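Local coordinates for fimbrin (Schizosaccharomyces pombe, PDB 1RT8), which binds and crosslinks actin filaments, and takes part in cell polarity, cytokinesis, mating and spore formation, at residues L292-N295 with S296-V299; N308-D312 with G313-L317. All blocks are in the same frame, centred on the assembly; numbering follows the deposited sequence.

Both contacts are local ones within the third calponin-homology domain of fimbrin, in the second actin-binding region, and they follow in series along the chain. Contact 1, at 292-299, is the C-terminal end of helix 282-296; contact 2, at 308-317, is the turn that leads from the short helix 306-309 into helix 314-323. Their centres lie about 13 Å apart, and they meet through packing of Val299 CG1 on Ile315 O at 3.9 Å. Trp293, at the end of helix 282-296, and Leu310 and Leu316, in the turn and the start of helix 314-323, all pack on Val386 of helix 379-397, so both contacts rest on that helix.

Contact 1 (L292-N295 with S296-V299)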
loop_
_atom_site.group_PDB
_atom_site.type_symbol
_atom_site.label_atom_id
_atom_site.label_comp_id
_atom_site.label_asym_id
_atom_site.label_seq_id
_atom_site.Cartn_x
_atom_site.Cartn_y
_atom_site.Cartn_z
ATOM N N LEU A 292 4.933 -5.725 3.936
ATOM C CA LEU A 292 4.641 -4.306 4.090
ATOM C C LEU A 292 5.675 -3.697 5.029
ATOM O O LEU A 292 6.223 -2.633 4.754
ATOM C CB LEU A 292 3.237 -4.106 4.669
ATOM C CG LEU A 292 2.037 -4.424 3.767
ATOM C CD1 LEU A 292 0.777 -4.539 4.612
ATOM C CD2 LEU A 292 1.880 -3.325 2.712
ATOM N N TRP A 293 5.958 -4.382 6.130
ATOM C CA TRP A 293 6.928 -3.870 7.092
ATOM C C TRP A 293 8.319 -3.684 6.476
ATOM O O TRP A 293 8.876 -2.585 6.496
ATOM C CB TRP A 293 7.019 -4.798 8.305
ATOM C CG TRP A 293 8.044 -4.339 9.295
ATOM C CD1 TRP A 293 8.026 -3.180 10.010
ATOM C CD2 TRP A 293 9.262 -5.008 9.644
ATOM N NE1 TRP A 293 9.161 -3.080 10.782
ATOM C CE2 TRP A 293 9.937 -4.190 10.577
ATOM C CE3 TRP A 293 9.850 -6.219 9.256
ATOM C CZ2 TRP A 293 11.170 -4.539 11.130
ATOM C CZ3 TRP A 293 11.082 -6.570 9.807
ATOM C CH2 TRP A 293 11.729 -5.731 10.734
ATOM N N LEU A 294 8.888 -4.754 5.933
ATOM C CA LEU A 294 10.210 -4.648 5.322
ATOM C C LEU A 294 10.239 -3.573 4.229
ATOM O O LEU A 294 11.197 -2.811 4.142
ATOM C CB LEU A 294 10.640 -6.001 4.737
ATOM C CG LEU A 294 11.062 -7.056 5.765
ATOM C CD1 LEU A 294 11.148 -8.430 5.098
ATOM C CD2 LEU A 294 12.402 -6.670 6.377
ATOM N N ASN A 295 9.195 -3.503 3.401
ATOM C CA ASN A 295 9.170 -2.504 2.335
ATOM C C ASN A 295 9.131 -1.109 2.934
ATOM O O ASN A 295 9.621 -0.160 2.323
ATOM C CB ASN A 295 7.962 -2.684 1.398
ATOM C CG ASN A 295 8.174 -3.785 0.361
ATOM O OD1 ASN A 295 9.301 -4.199 0.099
ATOM N ND2 ASN A 295 7.085 -4.247 -0.245
ATOM N N SER A 296 8.565 -0.992 4.134
ATOM C CA SER A 296 8.475 0.297 4.809
ATOM C C SER A 296 9.864 0.783 5.201
ATOM O O SER A 296 10.068 1.972 5.452
ATOM C CB SER A 296 7.578 0.204 6.060
ATOM O OG SER A 296 8.299 -0.251 7.195
ATOM N N LEU A 297 10.819 -0.138 5.256
ATOM C CA LEU A 297 12.192 0.196 5.619
ATOM C C LEU A 297 12.945 0.618 4.365
ATOM O O LEU A 297 14.153 0.896 4.408
ATOM C CB LEU A 297 12.876 -1.021 6.220
ATOM C CG LEU A 297 12.243 -1.600 7.474
ATOM C CD1 LEU A 297 13.040 -2.819 7.925
ATOM C CD2 LEU A 297 12.225 -0.537 8.558
ATOM N N ASP A 298 12.227 0.624 3.246
ATOM C CA ASP A 298 12.754 1.009 1.941
ATOM C C ASP A 298 13.831 0.107 1.316
ATOM O O ASP A 298 14.775 0.624 0.733
ATOM C CB ASP A 298 13.276 2.452 1.975
ATOM C CG ASP A 298 13.165 3.150 0.612
ATOM O OD1 ASP A 298 13.152 2.458 -0.418
ATOM O OD2 ASP A 298 13.084 4.398 0.582
ATOM N N VAL A 299 13.695 -1.222 1.418
ATOM C CA VAL A 299 14.678 -2.137 0.814
ATOM C C VAL A 299 14.551 -1.980 -0.690
ATOM O O VAL A 299 13.441 -1.890 -1.182
ATOM C CB VAL A 299 14.447 -3.592 1.249
ATOM C CG1 VAL A 299 14.653 -3.696 2.723
ATOM C CG2 VAL A 299 13.036 -4.063 0.883
#
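Leu297 lays its CD1 methyl over one face of the indole of Trp293, a CH-pi contact at the C-terminal end of helix 282-296 in the third calponin-homology domain. CD1 stands 4.2 Å from the centroid of the six-membered ring, 16° from the ring normal and offset toward the rim. The same methyl touches Leu294 CD2 at 4.2 Å, so one branch of Leu297 bridges two side chains of the preceding turn. An alanine in place of Leu297 would probably leave this face of the indole without its methyl partner and open a gap beside Leu294 CD2. Trp293 holds CG anti to its own backbone N (chi1 178°), which sends the indole out to helix 379-397, where it packs on Val386, Met389, Met390 and Asn393.

In the backbone, the hydrogen bonding passes from four-residue to three-residue spacing as the helix ends. Ser296 N reaches back to Leu292 O, whereas Leu297 N bonds to Leu294 O at 2.9 Å and Asp298 N to Asn295 O. The change is gradual, since Ser296 N and Leu297 N each also make a weak bond to Trp293 O. Asp298 then leaves helical geometry with a positive phi of 66°, and the chain turns away to Val299, whose CG1 lies 3.8 Å from Leu294 O. Asn295 OD1 approaches Val299 CG2 at the same distance, and OD1 itself accepts from the backbone N of Ile303, tying the helix end to the following loop. Besides the two weak N-H bonds, Trp293 O gathers the hydroxyl of Ser296: OG donates to it at 2.5 Å, in the carbonyl plane and on a lone pair.

Contact 2 (N308-D312 with G313-L317); sequences NNLRD and GLILL
The side chains of Asp312 and Leu314 cross at about a right angle where a type I beta turn, Leu310 to Gly313, runs into helix 314-323 of the third calponin-homology domain. The carboxylate reaches forward over the helix start in an Asx turn: OD1 accepts from Leu314 N at 2.8 Å, with the N-H nearly straight (164°) and the oxygen met almost along its C-O direction. Asp312 can do this because its CG sits between the backbone N and the carbonyl carbon (chi1 69°), turning the acid to the first turn of the helix. Its OD1 also lies against Leu314 CB at 3.2 Å, and Leu314 CD1 is 3.9 Å from both OD1 and OD2 of Asp312. A carboxylate beside the N-terminal end of a helix is probably stabilised by the helix dipole.

Gly313, in the middle of the Asx turn, holds the N-cap position. With a positive phi of 70°, a side chain there would run into Asp312 O, consistent with the glycine. Its N closes the beta turn on Leu310 O at 3.1 Å.

The apolar side of the junction is carried by Leu310 and Ile315, whose side chains also cross at about a right angle. Leu310 CD2 presses on Ile315 CG2 at 3.3 Å, tighter than usual carbon packing. The other branch, CD1, meets Leu316 CD2 at 4.2 Å, so the two methyls of Leu310 divide between successive helix residues. The backbone O of Asp312 is held by Asn351 of helix 345-361. A water joins the two halves: it donates to Asp312 OD1 and to Asn309 O, and accepts from Ile315 N at 2.8 Å.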
loop_
_atom_site.group_PDB
_atom_site.type_symbol
_atom_site.label_atom_id
_atom_site.label_comp_id
_atom_site.label_asym_id
_atom_site.label_seq_id
_atom_site.Cartn_x
_atom_site.Cartn_y
_atom_site.Cartn_z
ATOM N N ASN A 308 10.260 -15.788 -2.054
ATOM C CA ASN A 308 11.303 -15.930 -3.060
ATOM C C ASN A 308 12.251 -14.734 -3.065
ATOM O O ASN A 308 13.441 -14.887 -3.337
ATOM C CB ASN A 308 10.713 -16.116 -4.465
ATOM C CG ASN A 308 10.192 -17.529 -4.698
ATOM O OD1 ASN A 308 10.958 -18.503 -4.677
ATOM N ND2 ASN A 308 8.879 -17.650 -4.913
ATOM N N ASN A 309 11.736 -13.557 -2.737
ATOM C CA ASN A 309 12.555 -12.348 -2.747
ATOM C C ASN A 309 13.628 -12.220 -1.656
ATOM O O ASN A 309 14.453 -11.308 -1.721
ATOM C CB ASN A 309 11.661 -11.101 -2.697
ATOM C CG ASN A 309 10.682 -11.019 -3.862
ATOM O OD1 ASN A 309 10.828 -11.707 -4.882
ATOM N ND2 ASN A 309 9.682 -10.158 -3.722
ATOM N N LEU A 310 13.629 -13.105 -0.660
ATOM C CA LEU A 310 14.627 -13.030 0.415
ATOM C C LEU A 310 15.683 -14.125 0.298
ATOM O O LEU A 310 16.590 -14.211 1.137
ATOM C CB LEU A 310 13.966 -13.172 1.793
ATOM C CG LEU A 310 12.758 -12.284 2.106
ATOM C CD1 LEU A 310 12.392 -12.394 3.584
ATOM C CD2 LEU A 310 13.097 -10.868 1.768
ATOM N N ARG A 311 15.561 -14.962 -0.729
ATOM C CA ARG A 311 16.492 -16.070 -0.909
ATOM C C ARG A 311 17.971 -15.736 -1.122
ATOM O O ARG A 311 18.829 -16.509 -0.717
ATOM C CB ARG A 311 16.007 -16.978 -2.037
ATOM C CG ARG A 311 14.672 -17.655 -1.751
ATOM C CD ARG A 311 14.389 -18.713 -2.806
ATOM N NE ARG A 311 13.065 -19.306 -2.655
ATOM C CZ ARG A 311 12.655 -20.383 -3.322
ATOM N NH1 ARG A 311 13.474 -20.974 -4.183
ATOM N NH2 ARG A 311 11.435 -20.874 -3.121
ATOM N N ASP A 312 18.292 -14.612 -1.757
ATOM C CA ASP A 312 19.700 -14.293 -1.945
ATOM C C ASP A 312 20.258 -13.459 -0.791
ATOM O O ASP A 312 21.385 -12.979 -0.857
ATOM C CB ASP A 312 19.940 -13.583 -3.287
ATOM C CG ASP A 312 19.349 -12.187 -3.329
ATOM O OD1 ASP A 312 19.163 -11.570 -2.258
ATOM O OD2 ASP A 312 19.085 -11.701 -4.440
ATOM N N GLY A 313 19.445 -13.281 0.250
ATOM C CA GLY A 313 19.860 -12.562 1.441
ATOM C C GLY A 313 20.070 -11.061 1.399
ATOM O O GLY A 313 20.303 -10.445 2.443
ATOM N N LEU A 314 19.981 -10.465 0.217
ATOM C CA LEU A 314 20.204 -9.032 0.075
ATOM C C LEU A 314 19.167 -8.161 0.771
ATOM O O LEU A 314 19.511 -7.153 1.388
ATOM C CB LEU A 314 20.290 -8.677 -1.410
ATOM C CG LEU A 314 21.510 -9.280 -2.116
ATOM C CD1 LEU A 314 21.546 -8.818 -3.578
ATOM C CD2 LEU A 314 22.774 -8.833 -1.397
ATOM N N ILE A 315 17.902 -8.546 0.663
ATOM C CA ILE A 315 16.815 -7.810 1.298
ATOM C C ILE A 315 16.986 -7.820 2.810
ATOM O O ILE A 315 16.882 -6.780 3.456
ATOM C CB ILE A 315 15.442 -8.429 0.942
ATOM C CG1 ILE A 315 15.167 -8.251 -0.553
ATOM C CG2 ILE A 315 14.335 -7.807 1.801
ATOM C CD1 ILE A 315 15.109 -6.824 -1.022
ATOM N N LEU A 316 17.253 -8.994 3.376
ATOM C CA LEU A 316 17.442 -9.115 4.817
ATOM C C LEU A 316 18.626 -8.272 5.303
ATOM O O LEU A 316 18.536 -7.579 6.324
ATOM C CB LEU A 316 17.648 -10.588 5.203
ATOM C CG LEU A 316 16.383 -11.466 5.114
ATOM C CD1 LEU A 316 16.731 -12.936 5.257
ATOM C CD2 LEU A 316 15.414 -11.054 6.204
ATOM N N LEU A 317 19.732 -8.330 4.567
ATOM C CA LEU A 317 20.915 -7.577 4.936
ATOM C C LEU A 317 20.634 -6.077 4.913
ATOM O O LEU A 317 21.105 -5.343 5.780
ATOM C CB LEU A 317 22.081 -7.944 4.016
ATOM C CG LEU A 317 22.576 -9.379 4.253
ATOM C CD1 LEU A 317 23.639 -9.760 3.232
ATOM C CD2 LEU A 317 23.121 -9.503 5.665
HETATM O O HOH W 1 16.929 -10.815 -0.751
#